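Local coordinates for protein 3-hydroxyacyl-CoA dehydrogenase (Burkholderia thailandensis, PDB 4XGN) that binds NAD and, as its name implies, probably oxidises 3-hydroxyacyl-CoA thioesters to 3-ketoacyl-CoA, as a member of the short-chain dehydrogenase family, at residues A30-E35 with Y231-R236; V129-M134 with N187-M192; T142-V147 with E240-N245. All coordinates share one frame; numbering follows the deposited sequence.

Contact 1: A30-E35 with Y231-R236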
# COMPACT_ATOMS: atom_id res chain seq x y z
N ALA A 30 -21.67 -9.62 17.56
CA ALA A 30 -22.71 -9.43 18.55
C ALA A 30 -22.59 -10.43 19.68
O ALA A 30 -22.68 -10.06 20.85
CB ALA A 30 -24.09 -9.50 17.90
N ARG A 31 -22.36 -11.70 19.33
CA ARG A 31 -22.25 -12.75 20.31
C ARG A 31 -21.07 -12.51 21.21
O ARG A 31 -21.19 -12.60 22.45
CB ARG A 31 -22.15 -14.12 19.66
CG ARG A 31 -23.40 -14.57 18.94
CD ARG A 31 -23.17 -15.95 18.33
NE ARG A 31 -24.29 -16.32 17.50
CZ ARG A 31 -25.44 -16.78 17.93
NH1 ARG A 31 -25.69 -16.95 19.24
NH2 ARG A 31 -26.37 -17.07 17.04
N LEU A 32 -19.92 -12.21 20.61
CA LEU A 32 -18.70 -12.09 21.38
C LEU A 32 -18.77 -10.89 22.31
O LEU A 32 -18.35 -11.00 23.47
CB LEU A 32 -17.45 -12.01 20.47
CG LEU A 32 -16.10 -11.91 21.18
CD1 LEU A 32 -15.01 -12.48 20.30
CD2 LEU A 32 -15.65 -10.48 21.43
N LEU A 33 -19.30 -9.77 21.82
CA LEU A 33 -19.43 -8.54 22.62
C LEU A 33 -20.41 -8.74 23.76
O LEU A 33 -20.15 -8.27 24.89
CB LEU A 33 -19.81 -7.35 21.77
CG LEU A 33 -18.71 -6.90 20.79
CD1 LEU A 33 -19.19 -5.80 19.88
CD2 LEU A 33 -17.41 -6.46 21.47
N THR A 34 -21.48 -9.47 23.50
CA THR A 34 -22.45 -9.80 24.55
C THR A 34 -21.81 -10.70 25.63
O THR A 34 -22.09 -10.51 26.84
CB THR A 34 -23.70 -10.48 23.96
OG1 THR A 34 -24.38 -9.59 23.07
CG2 THR A 34 -24.66 -10.87 25.08
N GLU A 35 -21.03 -11.68 25.20
CA GLU A 35 -20.44 -12.64 26.10
C GLU A 35 -19.46 -11.92 27.01
O GLU A 35 -19.31 -12.32 28.16
CB GLU A 35 -19.73 -13.77 25.35
N TYR A 231 -13.14 -12.94 13.30
CA TYR A 231 -13.39 -11.57 12.99
C TYR A 231 -13.72 -10.78 14.25
O TYR A 231 -13.18 -9.71 14.54
CB TYR A 231 -14.53 -11.46 11.95
CG TYR A 231 -14.96 -10.02 11.70
CD1 TYR A 231 -15.93 -9.45 12.45
CD2 TYR A 231 -14.39 -9.24 10.67
CE1 TYR A 231 -16.31 -8.14 12.25
CE2 TYR A 231 -14.78 -7.93 10.45
CZ TYR A 231 -15.74 -7.38 11.26
OH TYR A 231 -16.17 -6.07 11.09
N ALA A 232 -14.63 -11.36 15.04
CA ALA A 232 -15.05 -10.72 16.24
C ALA A 232 -13.94 -10.52 17.26
O ALA A 232 -13.91 -9.49 17.90
CB ALA A 232 -16.16 -11.52 16.86
N MET A 233 -13.00 -11.45 17.33
CA MET A 233 -11.85 -11.31 18.20
C MET A 233 -11.04 -10.07 17.83
O MET A 233 -10.57 -9.36 18.73
CB MET A 233 -10.90 -12.51 18.06
CG MET A 233 -11.30 -13.82 18.72
SD MET A 233 -10.07 -15.06 18.16
CE MET A 233 -8.62 -14.21 18.72
N LEU A 234 -10.86 -9.84 16.51
CA LEU A 234 -10.13 -8.66 16.10
C LEU A 234 -10.89 -7.39 16.39
O LEU A 234 -10.31 -6.37 16.77
CB LEU A 234 -9.75 -8.75 14.61
CG LEU A 234 -8.87 -7.62 14.05
CD1 LEU A 234 -7.60 -7.41 14.84
CD2 LEU A 234 -8.62 -7.90 12.58
N VAL A 235 -12.21 -7.41 16.23
CA VAL A 235 -13.00 -6.24 16.62
C VAL A 235 -12.73 -5.90 18.12
O VAL A 235 -12.55 -4.74 18.49
CB VAL A 235 -14.54 -6.47 16.40
CG1 VAL A 235 -15.37 -5.34 17.00
CG2 VAL A 235 -14.88 -6.61 14.94
N ARG A 236 -12.79 -6.91 18.98
CA ARG A 236 -12.56 -6.67 20.42
C ARG A 236 -11.18 -6.07 20.67
O ARG A 236 -11.03 -5.15 21.44
CB ARG A 236 -12.72 -7.98 21.17
CG ARG A 236 -12.32 -7.90 22.63
CD ARG A 236 -12.79 -9.06 23.46
NE ARG A 236 -12.56 -8.71 24.85
CZ ARG A 236 -13.03 -9.39 25.90
NH1 ARG A 236 -13.68 -10.54 25.72
NH2 ARG A 236 -12.80 -8.94 27.13

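Contact 2: V129-M134 with N187-M192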
# COMPACT_ATOMS: atom_id res chain seq x y z
N VAL A 129 -23.68 9.42 11.68
CA VAL A 129 -24.73 9.54 12.66
C VAL A 129 -24.26 9.01 14.03
O VAL A 129 -24.47 9.66 15.10
CB VAL A 129 -26.04 8.86 12.17
CG1 VAL A 129 -27.13 8.99 13.23
CG2 VAL A 129 -26.54 9.50 10.87
N ALA A 130 -23.65 7.83 14.02
CA ALA A 130 -23.05 7.29 15.23
C ALA A 130 -21.95 8.18 15.82
O ALA A 130 -21.88 8.35 17.04
CB ALA A 130 -22.54 5.88 15.02
N ALA A 131 -21.10 8.77 14.97
CA ALA A 131 -20.05 9.66 15.44
C ALA A 131 -20.61 10.91 16.11
O ALA A 131 -20.09 11.37 17.12
CB ALA A 131 -19.13 10.03 14.28
N ALA A 132 -21.66 11.47 15.53
CA ALA A 132 -22.27 12.65 16.11
C ALA A 132 -22.78 12.30 17.53
O ALA A 132 -22.64 13.11 18.45
CB ALA A 132 -23.40 13.14 15.26
N ALA A 133 -23.33 11.10 17.70
CA ALA A 133 -23.84 10.69 19.02
C ALA A 133 -22.71 10.41 19.99
O ALA A 133 -22.78 10.78 21.18
CB ALA A 133 -24.76 9.48 18.88
N MET A 134 -21.65 9.74 19.52
CA MET A 134 -20.50 9.47 20.40
C MET A 134 -19.78 10.74 20.81
O MET A 134 -19.29 10.81 21.92
CB MET A 134 -19.50 8.54 19.74
CG MET A 134 -19.95 7.12 19.46
SD MET A 134 -18.72 6.41 18.28
CE MET A 134 -19.32 4.72 18.34
N ASN A 187 -12.69 14.71 18.70
CA ASN A 187 -13.81 14.08 19.42
C ASN A 187 -13.41 12.86 20.20
O ASN A 187 -14.20 12.34 20.94
CB ASN A 187 -14.94 13.70 18.45
CG ASN A 187 -15.38 14.87 17.60
OD1 ASN A 187 -15.01 14.97 16.42
ND2 ASN A 187 -16.14 15.79 18.18
N ALA A 188 -12.17 12.43 20.05
CA ALA A 188 -11.63 11.24 20.72
C ALA A 188 -12.37 9.97 20.28
O ALA A 188 -12.70 9.12 21.11
CB ALA A 188 -11.60 11.41 22.26
N ILE A 189 -12.63 9.83 18.98
CA ILE A 189 -13.25 8.62 18.47
C ILE A 189 -12.23 7.97 17.52
O ILE A 189 -11.83 8.62 16.53
CB ILE A 189 -14.55 8.91 17.72
CG1 ILE A 189 -15.55 9.59 18.67
CG2 ILE A 189 -15.07 7.67 17.03
CD1 ILE A 189 -16.68 10.22 17.93
N ARG A 190 -11.84 6.72 17.85
CA ARG A 190 -10.95 5.95 16.93
C ARG A 190 -11.73 5.33 15.78
O ARG A 190 -12.91 5.00 15.90
CB ARG A 190 -10.15 4.92 17.69
CG ARG A 190 -9.18 5.55 18.63
CD ARG A 190 -8.20 4.57 19.23
NE ARG A 190 -8.86 3.75 20.24
CZ ARG A 190 -9.16 2.45 20.09
NH1 ARG A 190 -8.93 1.78 18.96
NH2 ARG A 190 -9.71 1.82 21.11
N VAL A 191 -11.07 5.22 14.62
CA VAL A 191 -11.70 4.73 13.40
C VAL A 191 -10.77 3.72 12.78
O VAL A 191 -9.59 4.05 12.47
CB VAL A 191 -11.94 5.89 12.43
CG1 VAL A 191 -12.63 5.42 11.16
CG2 VAL A 191 -12.70 7.02 13.16
N MET A 192 -11.28 2.50 12.61
CA MET A 192 -10.47 1.41 12.07
C MET A 192 -11.28 0.60 11.06
O MET A 192 -12.53 0.57 11.08
CB MET A 192 -10.06 0.47 13.21
CG MET A 192 -8.98 1.00 14.16
SD MET A 192 -7.37 1.05 13.40
CE MET A 192 -7.11 -0.65 12.99

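Contact 3: T142-V147 with E240-N245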
# COMPACT_ATOMS: atom_id res chain seq x y z
N THR A 142 -9.73 5.78 29.42
CA THR A 142 -8.63 5.72 28.46
C THR A 142 -8.65 6.87 27.48
O THR A 142 -7.67 7.12 26.79
CB THR A 142 -8.62 4.39 27.69
OG1 THR A 142 -9.96 3.99 27.39
CG2 THR A 142 -7.94 3.30 28.53
N GLY A 143 -9.76 7.58 27.43
CA GLY A 143 -9.83 8.86 26.75
C GLY A 143 -10.81 8.81 25.63
O GLY A 143 -11.22 9.85 25.15
N GLU A 144 -11.19 7.60 25.18
CA GLU A 144 -12.08 7.49 24.00
C GLU A 144 -13.50 7.89 24.35
O GLU A 144 -14.00 7.47 25.38
CB GLU A 144 -12.20 6.07 23.43
CG GLU A 144 -10.95 5.46 22.82
CD GLU A 144 -10.17 4.56 23.74
OE1 GLU A 144 -10.38 4.64 24.95
OE2 GLU A 144 -9.32 3.80 23.24
N ARG A 145 -14.14 8.62 23.47
CA ARG A 145 -15.60 8.72 23.51
C ARG A 145 -16.28 7.51 22.83
O ARG A 145 -17.41 7.15 23.15
CB ARG A 145 -16.06 10.03 22.93
CG ARG A 145 -15.74 11.24 23.74
CD ARG A 145 -16.47 12.49 23.24
NE ARG A 145 -16.23 13.63 24.13
CZ ARG A 145 -15.11 14.35 24.15
NH1 ARG A 145 -14.09 14.09 23.32
NH2 ARG A 145 -15.00 15.34 25.04
N GLY A 146 -15.59 6.92 21.85
CA GLY A 146 -16.03 5.72 21.19
C GLY A 146 -15.09 5.28 20.10
O GLY A 146 -14.07 5.91 19.91
N VAL A 147 -15.40 4.17 19.45
CA VAL A 147 -14.55 3.57 18.46
C VAL A 147 -15.44 3.05 17.37
O VAL A 147 -16.53 2.53 17.66
CB VAL A 147 -13.78 2.39 19.06
CG1 VAL A 147 -12.93 1.68 18.00
CG2 VAL A 147 -12.94 2.87 20.23
N GLU A 240 -10.27 -2.58 22.51
CA GLU A 240 -9.44 -2.56 23.72
C GLU A 240 -8.05 -1.97 23.55
O GLU A 240 -7.33 -1.89 24.54
CB GLU A 240 -9.39 -3.96 24.33
CG GLU A 240 -10.79 -4.45 24.73
CD GLU A 240 -10.84 -5.83 25.37
OE1 GLU A 240 -9.95 -6.68 25.13
OE2 GLU A 240 -11.81 -6.10 26.10
N ASN A 241 -7.63 -1.62 22.34
CA ASN A 241 -6.27 -1.11 22.14
C ASN A 241 -6.30 0.36 21.78
O ASN A 241 -6.60 0.73 20.65
CB ASN A 241 -5.51 -1.93 21.11
CG ASN A 241 -4.02 -1.65 21.13
OD1 ASN A 241 -3.58 -0.53 21.39
ND2 ASN A 241 -3.24 -2.69 20.85
N PRO A 242 -5.95 1.23 22.74
CA PRO A 242 -6.04 2.66 22.48
C PRO A 242 -5.18 3.20 21.37
O PRO A 242 -5.43 4.31 20.92
CB PRO A 242 -5.62 3.26 23.82
CG PRO A 242 -5.95 2.21 24.78
CD PRO A 242 -5.46 1.00 24.10
N MET A 243 -4.20 2.42 20.91
CA MET A 243 -3.26 2.92 19.87
C MET A 243 -3.68 2.54 18.44
O MET A 243 -3.03 3.02 17.47
CB MET A 243 -1.84 2.44 20.13
CG MET A 243 -1.14 3.28 21.19
SD MET A 243 -0.82 4.99 20.71
CE MET A 243 0.36 4.73 19.38
N LEU A 244 -4.72 1.71 18.28
CA LEU A 244 -5.18 1.33 16.95
C LEU A 244 -6.07 2.41 16.42
O LEU A 244 -7.21 2.54 16.87
CB LEU A 244 -5.83 -0.05 16.98
CG LEU A 244 -4.91 -1.27 16.99
CD1 LEU A 244 -5.74 -2.54 17.24
CD2 LEU A 244 -4.10 -1.36 15.69
N ASN A 245 -5.59 3.17 15.45
CA ASN A 245 -6.40 4.20 14.85
C ASN A 245 -5.95 4.45 13.38
O ASN A 245 -4.75 4.42 13.11
CB ASN A 245 -6.25 5.45 15.66
CG ASN A 245 -7.33 6.48 15.37
OD1 ASN A 245 -8.36 6.18 14.73
ND2 ASN A 245 -7.14 7.68 15.89

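Contact 1: A30-E35 with Y231-R236
Ala30 O is gripped twice by Thr34 on helix 24-35; the pair brackets Leu32, which reaches across to Ala232 and Arg236. Thr34 OG1 donates to Ala30 O at 2.8 Å, and Thr34 N makes the helical bond to the same oxygen. The two donors come from opposite faces of the carbonyl plane. Leu32 carries the contact between the helices. Its CG is anti to the backbone N (chi1 -179°), which sends both methyls out toward helix 228-240. CD1 lies on Ala232 CB at 3.8 Å. It also lies close to the backbone, at 3.7 Å from Met233 N. CD2, the other methyl, rests against Arg236 CD at 3.8 Å, with Arg236 CB at 3.9 Å. Leu32 and the extended Arg236 chain cross at about a right angle.

Both helices flank the parallel sheet of the Rossmann fold. Helix 24-35 follows the first strand, and helix 228-240 leads to the last. Their local axes come within 9.3 Å and cross at -50°. At Ala232, which has only a methyl, the CA atoms of Leu32 and Ala232 are 6.5 Å apart. The charged end of Arg236 goes past the leucine, and its NE forms a salt bridge with Glu240. Met233 points its CB away from helix 24-35, and its side chain packs on Asn241 of the second subunit.

Contact 2: V129-M134 with N187-M192
This contact belongs to the Rossmann fold and joins helix 109-135 to strand 189-196 through Ile189, which meets Ala131 and Met134. The helix links strand 85-90 to strand 146-151 in a beta-alpha-beta crossover. Near its C-terminal end it passes the start of the next strand, 189-196. The touching residues are all buried, and the meeting is apolar, with no hydrogen bond across it.

Ile189 does most of the work. With CG1 anti to the carbonyl carbon (chi1 -60°) and the chain extended beyond it, CD1 reaches the helix. There CD1 sits 3.7 Å from Met134 CB. It is also 3.7 Å from Ala131 O, and Ala131 CB is a looser neighbour at 4.4 Å. The methyl therefore lies against one turn of the helix, touching backbone as well as side chain. Ala131 gives both its carbonyl O and its CB to the contact.

Ile148 of strand 146-151 touches all three residues; Leu184 of helix 164-184 touches Ala131 and Ile189. Ala131 also packs on Val101 of the third subunit, so this end of the helix is covered by another chain too.

The strand starts a short turn after helix 164-184. Ala188, at positive phi, is the C-prime residue of a Schellman motif, with Ile189 N bonded to Leu184 O and Ala188 N to Ser185 O. The motif turns the chain into the sheet at Ile189. The extended Met134 chain runs at a slant past the isoleucine, and Met134 SD passes 4.1 Å from the branch methyl Ile189 CG2.

Contact 3: T142-V147 with E240-N245
The Glu144 carboxylate sets OE2 on one face side of the Pro242 ring, out past its CA-CB edge. Glu144 OE2 lies 3.6 Å from Pro242 CA and 3.8 Å from Pro242 CB. The carboxylate is tilted against the ring and does not stack on it. The other oxygen faces Thr142. Thr142 OG1 donates to Glu144 OE1 at 2.6 Å, nearly along the C-O axis. The threonine methyl CG2 meets the ring more loosely, at 4.4 Å from Pro242 CG. A bend at chi2 (97°) of Glu144 swings the carboxylate to this place.

In the Rossmann fold, these residues lie on two loops at one end of the parallel sheet. Segment 142-147 leads into strand 146-151, and segment 240-245 joins helix 228-240 to strand 248-251, the outermost of the sheet within this chain. Glu144 OE2 also forms a salt bridge with Arg190 NH2 of the neighbouring strand. The hydroxyl and the guanidinium would be expected to favour the ionised carboxylate.

Pro242 is held by its own turn. Asn241 to Leu244 form a type I turn, and Leu244 N bonds to Asn241 O. An Asx turn is laid over it: Met243 N reaches Asn241 OD1 at 3.1 Å, with an N-H...O angle of 161°. Asn241 ND2 bonds to Glu230 O of the second subunit, and Pro242 packs on the same glutamate.

How the contacts relate
Contact 2 is apolar and fully buried, between a helix and the sheet. Contact 1 is also apolar across the helices but only partly buried, with the charged Arg236 at its margin. Contact 3 is largely buried; across it a carboxylate oxygen meets proline carbons, and its polar bonds go to Thr142 and Arg190. Contacts 2 and 3 touch: Ala188 O and Arg145 N probably bond at 2.8 Å, and Arg190 NH1 probably bonds to Leu244 O. Their strands, 189-196 and 146-151, are neighbours in one sheet. Contact 1 adjoins contact 3 in sequence, where helix 228-240 runs into its loop, though their centres lie about 16 Å apart. All three reach the second subunit.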